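Local coordinates for 2-keto-3-deoxygluconate kinase (Thermotoga maritima, PDB 2AFB), which probably catalyses the ATP-dependent phosphorylation of 2-keto-3-deoxygluconate, as a sugar kinase of the pfkB family within the ribokinase clan, at residues Met22-Pro27 and Gly98-Glu103; Gly44-Asn49 and Ser145-Pro150. One frame throughout, in Å; residues are numbered along the deposited sequence.

Interaction 1. Residues Met22-Pro27 and Gly98-Glu103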
loop_
_atom_site.group_PDB
_atom_site.type_symbol
_atom_site.label_atom_id
_atom_site.label_comp_id
_atom_site.label_asym_id
_atom_site.label_seq_id
_atom_site.Cartn_x
_atom_site.Cartn_y
_atom_site.Cartn_z
HETATM N N MSE A 22 -9.509 17.462 -14.271
HETATM C CA MSE A 22 -9.451 17.622 -12.848
HETATM C C MSE A 22 -8.584 16.566 -12.240
HETATM O O MSE A 22 -8.478 15.459 -12.771
HETATM C CB MSE A 22 -10.826 17.480 -12.223
HETATM C CG MSE A 22 -11.719 18.542 -12.615
HETATM SE SE MSE A 22 -13.518 18.243 -11.975
HETATM C CE MSE A 22 -14.140 16.703 -13.227
ATOM N N LEU A 23 -8.016 16.915 -11.093
ATOM C CA LEU A 23 -7.452 15.910 -10.190
ATOM C C LEU A 23 -8.560 15.061 -9.573
ATOM O O LEU A 23 -9.475 15.621 -8.972
ATOM C CB LEU A 23 -6.705 16.600 -9.064
ATOM C CG LEU A 23 -6.246 15.664 -7.902
ATOM C CD1 LEU A 23 -5.191 14.666 -8.280
ATOM C CD2 LEU A 23 -5.738 16.521 -6.747
ATOM N N ARG A 24 -8.468 13.729 -9.679
ATOM C CA ARG A 24 -9.441 12.850 -9.065
ATOM C C ARG A 24 -8.838 12.104 -7.860
ATOM O O ARG A 24 -7.791 11.482 -7.952
ATOM C CB ARG A 24 -9.969 11.855 -10.042
ATOM C CG ARG A 24 -11.277 11.236 -9.579
ATOM C CD ARG A 24 -11.679 10.080 -10.479
ATOM N NE ARG A 24 -11.195 8.831 -9.965
ATOM C CZ ARG A 24 -11.478 7.621 -10.434
ATOM N NH1 ARG A 24 -12.246 7.424 -11.501
ATOM N NH2 ARG A 24 -10.965 6.576 -9.799
ATOM N N LEU A 25 -9.551 12.179 -6.745
ATOM C CA LEU A 25 -9.080 11.633 -5.481
ATOM C C LEU A 25 -10.101 10.616 -5.042
ATOM O O LEU A 25 -11.240 10.973 -4.792
ATOM C CB LEU A 25 -8.903 12.714 -4.473
ATOM C CG LEU A 25 -7.831 13.812 -4.713
ATOM C CD1 LEU A 25 -7.921 14.770 -3.578
ATOM C CD2 LEU A 25 -6.395 13.285 -4.845
ATOM N N SER A 26 -9.726 9.337 -5.016
ATOM C CA SER A 26 -10.672 8.284 -4.633
ATOM C C SER A 26 -10.094 7.391 -3.562
ATOM O O SER A 26 -8.927 7.028 -3.671
ATOM C CB SER A 26 -11.129 7.444 -5.835
ATOM O OG SER A 26 -9.993 7.020 -6.572
ATOM N N PRO A 27 -10.889 7.081 -2.481
ATOM C CA PRO A 27 -10.317 6.170 -1.544
ATOM C C PRO A 27 -10.181 4.766 -2.185
ATOM O O PRO A 27 -10.945 4.436 -3.080
ATOM C CB PRO A 27 -11.332 6.157 -0.398
ATOM C CG PRO A 27 -12.233 7.386 -0.569
ATOM C CD PRO A 27 -12.234 7.555 -2.052
ATOM N N GLY A 98 -8.864 22.161 -10.706
ATOM C CA GLY A 98 -10.091 21.624 -10.152
ATOM C C GLY A 98 -9.872 20.217 -9.662
ATOM O O GLY A 98 -8.967 19.510 -10.132
ATOM N N ILE A 99 -10.678 19.836 -8.676
ATOM C CA ILE A 99 -10.577 18.556 -8.034
ATOM C C ILE A 99 -11.952 17.919 -7.883
ATOM O O ILE A 99 -12.938 18.613 -7.630
ATOM C CB ILE A 99 -10.020 18.684 -6.563
ATOM C CG1 ILE A 99 -8.684 19.408 -6.557
ATOM C CG2 ILE A 99 -9.977 17.310 -5.938
ATOM C CD1 ILE A 99 -8.133 19.677 -5.125
ATOM N N TYR A 100 -12.013 16.594 -7.970
ATOM C CA TYR A 100 -13.136 15.892 -7.421
ATOM C C TYR A 100 -12.757 14.680 -6.642
ATOM O O TYR A 100 -11.780 14.004 -6.972
ATOM C CB TYR A 100 -14.189 15.563 -8.468
ATOM C CG TYR A 100 -13.956 14.469 -9.476
ATOM C CD1 TYR A 100 -13.056 14.626 -10.532
ATOM C CD2 TYR A 100 -14.692 13.284 -9.412
ATOM C CE1 TYR A 100 -12.911 13.638 -11.514
ATOM C CE2 TYR A 100 -14.571 12.292 -10.397
ATOM C CZ TYR A 100 -13.685 12.472 -11.446
ATOM O OH TYR A 100 -13.532 11.470 -12.401
ATOM N N PHE A 101 -13.531 14.457 -5.575
ATOM C CA PHE A 101 -13.354 13.290 -4.721
ATOM C C PHE A 101 -14.416 12.303 -5.130
ATOM O O PHE A 101 -15.569 12.652 -5.263
ATOM C CB PHE A 101 -13.544 13.635 -3.265
ATOM C CG PHE A 101 -12.589 14.672 -2.755
ATOM C CD1 PHE A 101 -12.788 15.985 -3.035
ATOM C CD2 PHE A 101 -11.461 14.322 -2.007
ATOM C CE1 PHE A 101 -11.907 16.963 -2.580
ATOM C CE2 PHE A 101 -10.584 15.303 -1.546
ATOM C CZ PHE A 101 -10.806 16.625 -1.864
ATOM N N LEU A 102 -14.029 11.070 -5.310
ATOM C CA LEU A 102 -14.948 10.041 -5.727
ATOM C C LEU A 102 -14.908 8.848 -4.791
ATOM O O LEU A 102 -13.830 8.263 -4.555
ATOM C CB LEU A 102 -14.585 9.589 -7.140
ATOM C CG LEU A 102 -15.318 8.312 -7.582
ATOM C CD1 LEU A 102 -16.734 8.695 -7.935
ATOM C CD2 LEU A 102 -14.588 7.693 -8.826
ATOM N N GLU A 103 -16.082 8.484 -4.259
ATOM C CA GLU A 103 -16.276 7.260 -3.507
ATOM C C GLU A 103 -16.879 6.307 -4.464
ATOM O O GLU A 103 -17.977 6.536 -4.971
ATOM C CB GLU A 103 -17.245 7.413 -2.364
ATOM C CG GLU A 103 -16.764 8.243 -1.201
ATOM C CD GLU A 103 -17.819 8.373 -0.078
ATOM O OE1 GLU A 103 -19.051 8.231 -0.362
ATOM O OE2 GLU A 103 -17.411 8.651 1.077
#

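Interaction 2. Residues Gly44-Asn49 and Ser145-Pro150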
loop_
_atom_site.group_PDB
_atom_site.type_symbol
_atom_site.label_atom_id
_atom_site.label_comp_id
_atom_site.label_asym_id
_atom_site.label_seq_id
_atom_site.Cartn_x
_atom_site.Cartn_y
_atom_site.Cartn_z
ATOM N N GLY A 44 -8.716 13.332 -14.761
ATOM C CA GLY A 44 -9.651 13.164 -15.878
ATOM C C GLY A 44 -10.714 14.205 -16.027
ATOM O O GLY A 44 -10.762 15.148 -15.263
ATOM N N GLY A 45 -11.615 13.982 -16.965
ATOM C CA GLY A 45 -12.673 14.961 -17.314
ATOM C C GLY A 45 -13.260 14.517 -18.642
ATOM O O GLY A 45 -12.555 13.935 -19.443
ATOM N N ALA A 46 -14.532 14.827 -18.891
ATOM C CA ALA A 46 -15.306 14.272 -20.036
ATOM C C ALA A 46 -14.551 14.357 -21.381
ATOM O O ALA A 46 -14.255 13.328 -22.022
ATOM C CB ALA A 46 -16.662 14.993 -20.144
ATOM N N GLU A 47 -14.188 15.576 -21.759
ATOM C CA GLU A 47 -13.472 15.807 -23.016
ATOM C C GLU A 47 -12.012 15.367 -22.982
ATOM O O GLU A 47 -11.495 14.880 -23.998
ATOM C CB GLU A 47 -13.625 17.255 -23.503
ATOM C CG GLU A 47 -15.095 17.759 -23.535
ATOM C CD GLU A 47 -15.534 18.454 -22.232
ATOM O OE1 GLU A 47 -14.849 18.319 -21.166
ATOM O OE2 GLU A 47 -16.568 19.136 -22.283
ATOM N N ALA A 48 -11.373 15.389 -21.815
ATOM C CA ALA A 48 -10.027 14.818 -21.707
ATOM C C ALA A 48 -10.055 13.320 -21.943
ATOM O O ALA A 48 -9.180 12.786 -22.599
ATOM C CB ALA A 48 -9.321 15.150 -20.376
ATOM N N ASN A 49 -11.066 12.662 -21.408
ATOM C CA ASN A 49 -11.209 11.235 -21.524
ATOM C C ASN A 49 -11.413 10.817 -23.006
ATOM O O ASN A 49 -10.880 9.794 -23.476
ATOM C CB ASN A 49 -12.372 10.746 -20.677
ATOM C CG ASN A 49 -12.246 11.065 -19.165
ATOM O OD1 ASN A 49 -11.178 11.382 -18.643
ATOM N ND2 ASN A 49 -13.376 10.953 -18.465
ATOM N N SER A 145 -18.383 18.976 -24.668
ATOM C CA SER A 145 -19.559 18.511 -23.946
ATOM C C SER A 145 -20.287 19.627 -23.194
ATOM O O SER A 145 -19.703 20.682 -22.899
ATOM C CB SER A 145 -19.191 17.399 -22.990
ATOM O OG SER A 145 -19.004 17.918 -21.698
ATOM N N GLY A 146 -21.559 19.380 -22.860
ATOM C CA GLY A 146 -22.387 20.360 -22.105
ATOM C C GLY A 146 -21.971 20.626 -20.648
ATOM O O GLY A 146 -22.512 21.501 -19.958
ATOM N N ILE A 147 -21.008 19.867 -20.159
ATOM C CA ILE A 147 -20.446 20.140 -18.859
ATOM C C ILE A 147 -19.722 21.480 -18.867
ATOM O O ILE A 147 -19.716 22.179 -17.860
ATOM C CB ILE A 147 -19.479 19.020 -18.449
ATOM C CG1 ILE A 147 -20.287 17.837 -17.921
ATOM C CG2 ILE A 147 -18.518 19.486 -17.362
ATOM C CD1 ILE A 147 -19.609 16.548 -18.109
ATOM N N THR A 148 -19.125 21.853 -19.994
ATOM C CA THR A 148 -18.212 23.002 -20.034
ATOM C C THR A 148 -18.792 24.439 -19.990
ATOM O O THR A 148 -18.312 25.265 -19.259
ATOM C CB THR A 148 -17.285 22.843 -21.239
ATOM O OG1 THR A 148 -16.606 21.599 -21.083
ATOM C CG2 THR A 148 -16.246 23.941 -21.254
ATOM N N PRO A 149 -19.822 24.746 -20.791
ATOM C CA PRO A 149 -20.317 26.111 -20.768
ATOM C C PRO A 149 -20.597 26.660 -19.363
ATOM O O PRO A 149 -20.196 27.777 -19.068
ATOM C CB PRO A 149 -21.599 26.042 -21.625
ATOM C CG PRO A 149 -21.307 24.940 -22.617
ATOM C CD PRO A 149 -20.538 23.910 -21.773
ATOM N N PRO A 150 -21.282 25.886 -18.499
ATOM C CA PRO A 150 -21.610 26.453 -17.197
ATOM C C PRO A 150 -20.456 26.523 -16.213
ATOM O O PRO A 150 -20.657 26.980 -15.106
ATOM C CB PRO A 150 -22.690 25.512 -16.664
ATOM C CG PRO A 150 -22.509 24.233 -17.396
ATOM C CD PRO A 150 -21.736 24.483 -18.627
HETATM O O HOH W 1 -15.292 19.955 -19.141
#

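Interaction 1. Residues Met22-Pro27 and Gly98-Glu103
In the four-stranded lid sheet of this sugar kinase, Leu23 and Ile99 start a run of parallel pairs that joins the two central strands, 22-26 and 99-103. Backbone bonds alternate from one strand to the other: Leu23 N gives to Gly98 O, Tyr100 N to Leu23 O, Leu25 N to Tyr100 O, and Leu102 N to Leu25 O. The axes approach to 4.6 Å and cross at -27°.

On the face carrying Arg24 and Tyr100, Arg24 CG lies over one face of the phenol ring, and CD runs on toward the hydroxyl. Arg24 CG makes a CH-pi contact 3.5 Å from the Tyr100 ring centroid, offset toward the rim, and CD sits 3.0 Å from Tyr100 OH. The chain then bends at chi3 (93°), and the guanidinium plane stands 76° from the ring plane. Leu102 CD2 rests over the middle of the guanidinium, 3.5 Å from Arg24 CZ. The polar ends share a partner: Asp328 forms a salt bridge with Arg24 and a hydrogen bond with Tyr100 OH, and Asp286 adds a second salt bridge to the arginine. Met22, a selenomethionine, makes a Met-aromatic contact with the same ring, its SE lying obliquely 5.0 Å from the Tyr100 centroid and its CE touching CD1.

The other face is apolar. Leu25 and Phe101 lie side by side, with Leu25 CD1 3.4 Å from Phe101 CE2, and Leu25 CD1 also touches Ile99 CG2 at 4.0 Å. A second subunit packs here, its Leu25 against Leu25 and its Phe101 against Leu23. A small sheet with one face toward its own subunit and the other in a subunit interface is characteristic of the lid in dimeric ribokinase-type kinases.

Interaction 2. Residues Gly44-Asn49 and Ser145-Pro150
Glu47, in the first turn of helix 46-56, meets Ser145 and Thr148 of the loop after strand 139-145 through a cluster of hydrogen bonds on one carboxylate oxygen. Ser145 OG donates to Glu47 OE2 at 2.8 Å and Thr148 OG1 donates to the same Glu47 OE2 at 2.7 Å, the two hydroxyls arriving from opposite faces of the carboxylate plane. Ser145 N adds a weak bond to OE2. With CG beside the backbone N, the bend at chi2 (92°) carries CD toward the loop. A water donates to both Glu47 OE1, at 2.6 Å, and Thr148 OG1, so that each carboxylate oxygen has a partner. An alanine in place of Glu47 would probably leave the two hydroxyls without their common acceptor and the water without one of its partners, and loosen the link between helix and loop.

Within the loop, Ile147 N donates to Ser145 OG at 3.2 Å, which closes an ST turn, while Thr148 N bonds to Ser145 O across a type I turn.

The apolar part is small: Ala46 CB touches Ile147 CD1 at 3.9 Å.

On the helix side, Gly45 stands at the N-cap position. The whole is a tie between a helix N-terminus and the loop leaving the C-terminal end of a parallel strand, an arrangement at home in the alpha/beta core of the ribokinase fold.

How the interactions relate
The chain visits the two contacts alternately: 22-27, 44-49, 98-103, then 145-150. Their centres lie 15 Å apart, interaction 1 about 17 Å and interaction 2 about 6 Å from the centre of the chain. Interaction 1 belongs to the four-stranded sheet, while interaction 2 joins helix 46-56 to the C-terminal end of strand 139-145 in the nine-stranded sheet. Strand 38-44 bridges them: it runs antiparallel to 22-26, with a probable hydrogen bond from Met22 N to Gly44 O at 2.8 Å, and leads straight into helix 46-56. The path from lid to core is therefore short, as expected in ribokinase-like kinases, where the substrate site generally lies between the two.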